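Local coordinates for protein BAG family molecular chaperone regulator 1 (Arabidopsis thaliana, PDB 4HWC) that probably acts as a co-chaperone that regulates programmed cell death and stress responses, its BAG domain binding the ATPase domain of HSP70/HSC70 chaperones, at residues 5-9 and 58-64; 44-49 and 78-83. All coordinates share one frame; numbering follows the deposited sequence.

Interaction 1: residues 5-9 and 58-64; sequences ASKAI and IVAEGDV
The carbonyl O of Ala5 accepts the backbone N-H of Ile9 at 2.9 Å, and this first turn of helix 5-31 brings the side chains of Ala5 and Ile9 out on the flank that meets residues 58-64. Everything that crosses between the two segments is van der Waals packing. The Ala5 methyl sits in a curve formed by residues 59-64: Val64 CG1 lies 3.5 Å from Ala5 CB, and Ala60 CB meets the same methyl at 3.8 Å. Ala5 CB also approaches the carbonyl O of Val59, at 3.7 Å. This is one end of the three-helix bundle of the BAG domain, where the connection from helix 38-55 wraps past the start of helix 5-31 before turning into helix 62-88. Val64, on that last helix, carries CG1 anti to its backbone N (chi1 -175°), which lays the methyl against Ala5 and 3.5 Å from Ser6 N. Ile9 and Ile58 cross obliquely, with Ile58 CD1 3.8 Å from Ile9 CG1 and Ile58 CG2 beside Ile9 CG1 and CD1. Ile9 CD1 also reaches Val64 CG1 at 4.0 Å. Both isoleucines also touch Arg68 of helix 62-88, and Ile9 rests on Gln71 as well.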
loop_
_atom_site.group_PDB
_atom_site.type_symbol
_atom_site.label_atom_id
_atom_site.label_comp_id
_atom_site.label_asym_id
_atom_site.label_seq_id
_atom_site.Cartn_x
_atom_site.Cartn_y
_atom_site.Cartn_z
ATOM N N ALA A 5 -2.733 12.358 15.776
ATOM C CA ALA A 5 -3.146 11.122 15.023
ATOM C C ALA A 5 -3.757 11.311 13.627
ATOM O O ALA A 5 -3.188 10.892 12.609
ATOM C CB ALA A 5 -4.118 10.245 15.856
ATOM N N SER A 6 -4.927 11.933 13.592
ATOM C CA SER A 6 -5.617 12.197 12.341
ATOM C C SER A 6 -4.656 12.716 11.269
ATOM O O SER A 6 -4.706 12.275 10.122
ATOM C CB SER A 6 -6.735 13.215 12.571
ATOM O OG SER A 6 -7.562 13.322 11.425
ATOM N N LYS A 7 -3.780 13.644 11.651
ATOM C CA LYS A 7 -2.809 14.224 10.722
ATOM C C LYS A 7 -1.712 13.245 10.297
ATOM O O LYS A 7 -1.402 13.126 9.110
ATOM C CB LYS A 7 -2.165 15.462 11.350
ATOM C CG LYS A 7 -1.005 16.068 10.560
ATOM C CD LYS A 7 -1.462 16.825 9.314
ATOM C CE LYS A 7 -1.925 15.893 8.201
ATOM N NZ LYS A 7 -2.336 16.646 6.983
ATOM N N ALA A 8 -1.124 12.556 11.270
ATOM C CA ALA A 8 -0.058 11.593 11.012
ATOM C C ALA A 8 -0.528 10.428 10.137
ATOM O O ALA A 8 0.279 9.761 9.482
ATOM C CB ALA A 8 0.481 11.063 12.328
ATOM N N ILE A 9 -1.832 10.179 10.143
ATOM C CA ILE A 9 -2.405 9.100 9.349
ATOM C C ILE A 9 -2.680 9.605 7.938
ATOM O O ILE A 9 -2.410 8.906 6.963
ATOM C CB ILE A 9 -3.715 8.582 9.983
ATOM C CG1 ILE A 9 -3.415 7.962 11.349
ATOM C CG2 ILE A 9 -4.365 7.547 9.079
ATOM C CD1 ILE A 9 -4.660 7.602 12.141
ATOM N N ILE A 58 0.244 3.849 15.540
ATOM C CA ILE A 58 -0.414 5.139 15.735
ATOM C C ILE A 58 -1.636 4.952 16.628
ATOM O O ILE A 58 -2.586 4.274 16.249
ATOM C CB ILE A 58 -0.870 5.749 14.396
ATOM C CG1 ILE A 58 0.345 6.018 13.508
ATOM C CG2 ILE A 58 -1.650 7.033 14.650
ATOM C CD1 ILE A 58 -0.002 6.637 12.162
ATOM N N VAL A 59 -1.611 5.544 17.819
ATOM C CA VAL A 59 -2.738 5.413 18.736
ATOM C C VAL A 59 -3.738 6.540 18.541
ATOM O O VAL A 59 -3.370 7.716 18.475
ATOM C CB VAL A 59 -2.287 5.414 20.210
ATOM C CG1 VAL A 59 -3.494 5.216 21.113
ATOM C CG2 VAL A 59 -1.277 4.309 20.447
ATOM N N ALA A 60 -5.007 6.168 18.442
ATOM C CA ALA A 60 -6.066 7.138 18.253
ATOM C C ALA A 60 -7.324 6.674 18.972
ATOM O O ALA A 60 -7.375 5.569 19.516
ATOM C CB ALA A 60 -6.350 7.314 16.766
ATOM N N GLU A 61 -8.333 7.534 18.976
ATOM C CA GLU A 61 -9.603 7.214 19.600
ATOM C C GLU A 61 -10.698 7.655 18.647
ATOM O O GLU A 61 -10.421 8.300 17.636
ATOM C CB GLU A 61 -9.753 7.950 20.929
ATOM C CG GLU A 61 -9.627 9.450 20.812
ATOM C CD GLU A 61 -10.497 10.183 21.807
ATOM O OE1 GLU A 61 -10.395 9.891 23.017
ATOM O OE2 GLU A 61 -11.283 11.054 21.379
ATOM N N GLY A 62 -11.936 7.299 18.969
ATOM C CA GLY A 62 -13.064 7.677 18.137
ATOM C C GLY A 62 -12.896 7.391 16.659
ATOM O O GLY A 62 -12.293 6.389 16.271
ATOM N N ASP A 63 -13.433 8.282 15.831
ATOM C CA ASP A 63 -13.368 8.137 14.383
ATOM C C ASP A 63 -11.947 8.148 13.821
ATOM O O ASP A 63 -11.729 7.763 12.676
ATOM C CB ASP A 63 -14.201 9.232 13.708
ATOM C CG ASP A 63 -15.689 9.075 13.963
ATOM O OD1 ASP A 63 -16.245 8.011 13.615
ATOM O OD2 ASP A 63 -16.306 10.016 14.508
ATOM N N VAL A 64 -10.977 8.591 14.613
ATOM C CA VAL A 64 -9.600 8.608 14.136
ATOM C C VAL A 64 -9.081 7.172 14.073
ATOM O O VAL A 64 -8.307 6.813 13.183
ATOM C CB VAL A 64 -8.690 9.440 15.057
ATOM C CG1 VAL A 64 -7.291 9.532 14.463
ATOM C CG2 VAL A 64 -9.275 10.833 15.242
#

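Interaction 2: residues 44-49 and 78-83; sequences VIELLM and YVETLD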
loop_
_atom_site.group_PDB
_atom_site.type_symbol
_atom_site.label_atom_id
_atom_site.label_comp_id
_atom_site.label_asym_id
_atom_site.label_seq_id
_atom_site.Cartn_x
_atom_site.Cartn_y
_atom_site.Cartn_z
ATOM N N VAL A 44 8.162 -2.280 -4.050
ATOM C CA VAL A 44 6.873 -1.691 -3.683
ATOM C C VAL A 44 6.192 -2.436 -2.528
ATOM O O VAL A 44 5.617 -1.813 -1.629
ATOM C CB VAL A 44 5.941 -1.645 -4.914
ATOM C CG1 VAL A 44 4.594 -1.076 -4.544
ATOM C CG2 VAL A 44 6.579 -0.779 -6.005
ATOM N N ILE A 45 6.243 -3.763 -2.551
ATOM C CA ILE A 45 5.628 -4.531 -1.472
ATOM C C ILE A 45 6.324 -4.122 -0.193
ATOM O O ILE A 45 5.681 -3.880 0.821
ATOM C CB ILE A 45 5.799 -6.046 -1.667
ATOM C CG1 ILE A 45 4.887 -6.512 -2.802
ATOM C CG2 ILE A 45 5.461 -6.797 -0.365
ATOM C CD1 ILE A 45 4.964 -7.997 -3.070
ATOM N N GLU A 46 7.641 -4.026 -0.243
ATOM C CA GLU A 46 8.337 -3.647 0.965
ATOM C C GLU A 46 8.112 -2.216 1.422
ATOM O O GLU A 46 8.109 -1.952 2.618
ATOM C CB GLU A 46 9.826 -4.061 0.863
ATOM C CG GLU A 46 9.963 -5.474 1.505
ATOM C CD GLU A 46 11.250 -6.235 1.314
ATOM O OE1 GLU A 46 11.157 -7.480 1.330
ATOM O OE2 GLU A 46 12.322 -5.637 1.157
ATOM N N LEU A 47 7.875 -1.289 0.498
ATOM C CA LEU A 47 7.576 0.080 0.903
ATOM C C LEU A 47 6.207 0.088 1.582
ATOM O O LEU A 47 5.986 0.860 2.518
ATOM C CB LEU A 47 7.548 1.056 -0.289
ATOM C CG LEU A 47 8.897 1.428 -0.903
ATOM C CD1 LEU A 47 8.686 2.367 -2.079
ATOM C CD2 LEU A 47 9.776 2.073 0.154
ATOM N N LEU A 48 5.297 -0.765 1.108
ATOM C CA LEU A 48 3.961 -0.859 1.701
ATOM C C LEU A 48 4.035 -1.463 3.101
ATOM O O LEU A 48 3.303 -1.050 4.001
ATOM C CB LEU A 48 3.033 -1.705 0.819
ATOM C CG LEU A 48 2.571 -1.037 -0.485
ATOM C CD1 LEU A 48 2.033 -2.097 -1.428
ATOM C CD2 LEU A 48 1.493 0.010 -0.191
ATOM N N MET A 49 4.914 -2.444 3.287
ATOM C CA MET A 49 5.050 -3.063 4.601
ATOM C C MET A 49 5.581 -2.056 5.609
ATOM O O MET A 49 5.236 -2.120 6.798
ATOM C CB MET A 49 5.966 -4.283 4.534
ATOM C CG MET A 49 5.421 -5.410 3.682
ATOM S SD MET A 49 3.786 -5.959 4.228
ATOM C CE MET A 49 4.234 -6.788 5.770
ATOM N N TYR A 78 -3.485 -3.690 -1.235
ATOM C CA TYR A 78 -2.452 -3.492 -2.251
ATOM C C TYR A 78 -1.405 -4.598 -2.209
ATOM O O TYR A 78 -0.952 -5.066 -3.251
ATOM C CB TYR A 78 -1.762 -2.139 -2.084
ATOM C CG TYR A 78 -2.605 -0.949 -2.486
ATOM C CD1 TYR A 78 -3.354 -0.953 -3.667
ATOM C CD2 TYR A 78 -2.596 0.209 -1.722
ATOM C CE1 TYR A 78 -4.082 0.182 -4.063
ATOM C CE2 TYR A 78 -3.312 1.336 -2.105
ATOM C CZ TYR A 78 -4.044 1.321 -3.275
ATOM O OH TYR A 78 -4.733 2.458 -3.632
ATOM N N VAL A 79 -1.008 -5.020 -1.012
ATOM C CA VAL A 79 -0.020 -6.092 -0.922
ATOM C C VAL A 79 -0.628 -7.367 -1.511
ATOM O O VAL A 79 0.048 -8.136 -2.194
ATOM C CB VAL A 79 0.429 -6.328 0.544
ATOM C CG1 VAL A 79 1.350 -7.551 0.623
ATOM C CG2 VAL A 79 1.176 -5.105 1.050
ATOM N N GLU A 80 -1.915 -7.572 -1.258
ATOM C CA GLU A 80 -2.631 -8.735 -1.772
ATOM C C GLU A 80 -2.608 -8.707 -3.300
ATOM O O GLU A 80 -2.381 -9.723 -3.954
ATOM C CB GLU A 80 -4.075 -8.705 -1.269
ATOM C CG GLU A 80 -4.954 -9.847 -1.748
ATOM C CD GLU A 80 -6.359 -9.751 -1.177
ATOM O OE1 GLU A 80 -7.076 -10.767 -1.181
ATOM O OE2 GLU A 80 -6.747 -8.650 -0.721
ATOM N N THR A 81 -2.851 -7.529 -3.862
ATOM C CA THR A 81 -2.841 -7.351 -5.310
ATOM C C THR A 81 -1.441 -7.607 -5.866
ATOM O O THR A 81 -1.283 -8.278 -6.891
ATOM C CB THR A 81 -3.293 -5.923 -5.672
ATOM O OG1 THR A 81 -4.660 -5.750 -5.277
ATOM C CG2 THR A 81 -3.166 -5.665 -7.171
ATOM N N LEU A 82 -0.423 -7.083 -5.189
ATOM C CA LEU A 82 0.954 -7.262 -5.638
ATOM C C LEU A 82 1.424 -8.712 -5.536
ATOM O O LEU A 82 2.186 -9.183 -6.385
ATOM C CB LEU A 82 1.900 -6.367 -4.841
ATOM C CG LEU A 82 1.837 -4.854 -5.075
ATOM C CD1 LEU A 82 2.804 -4.159 -4.125
ATOM C CD2 LEU A 82 2.201 -4.534 -6.515
ATOM N N ASP A 83 0.996 -9.414 -4.491
ATOM C CA ASP A 83 1.385 -10.810 -4.339
ATOM C C ASP A 83 0.799 -11.631 -5.478
ATOM O O ASP A 83 1.438 -12.555 -5.984
ATOM C CB ASP A 83 0.903 -11.380 -3.003
ATOM C CG ASP A 83 1.727 -10.892 -1.829
ATOM O OD1 ASP A 83 2.927 -10.609 -2.027
ATOM O OD2 ASP A 83 1.184 -10.807 -0.709
#
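Helices 38-55 and 62-88 run antiparallel in the three-helix bundle of the BAG domain, and Ile45 and Leu48 of the first pack against Val79 and Leu82 of the second. The axes of the two short segments cross at -161° and come within 9.9 Å of each other. Aliphatic contacts do nearly all the work, with Leu82 CD1 at their centre. Ile45 and Leu82 run alongside each other, pointing opposite ways, bringing Ile45 CG1 to 3.4 Å from Leu82 CD1. The leucines Leu48 and Leu82 instead reach tip to tip, their CD1 atoms 3.5 Å apart; both approaches are tighter than usual carbon contacts. Val44 adds its CG1 at 3.6 Å from Leu82 CD1, lying roughly perpendicular to Leu82. Val79 CG2 lies 3.9 Å from Leu48 CB, with Met49 SD at 4.2 Å from the same methyl. From helix 5-31, Phe26 touches Val44 and Leu19 touches Leu48. Leu48 CD1 touches Tyr78 CB and its CD2 lies obliquely to the ring, although the far end of the tyrosine leads away from residues 44-49. One contact has a polar atom on one side: Ile45, with CD1 anti to CA (chi2 -179°), places CD1 3.5 Å from Asp83 OD1.

Helix 62-88 takes part in both contacts, first near its start and then well along its length. Interaction 1 packs the beginning of that helix, and the chain leading into it, against helix 5-31 at the surface; its centre is about 18 Å from the centre of the chain. Interaction 2 joins helix 62-88 to helix 38-55 and is partly buried, about 6 Å from the same centre. The two contact centres are about 23 Å apart and their nearest atoms about 12 Å, leaving them without direct touch. Their segments alternate along the sequence, and helix 62-88 meets a different helix in each contact: 5-31 in the first, 38-55 in the second.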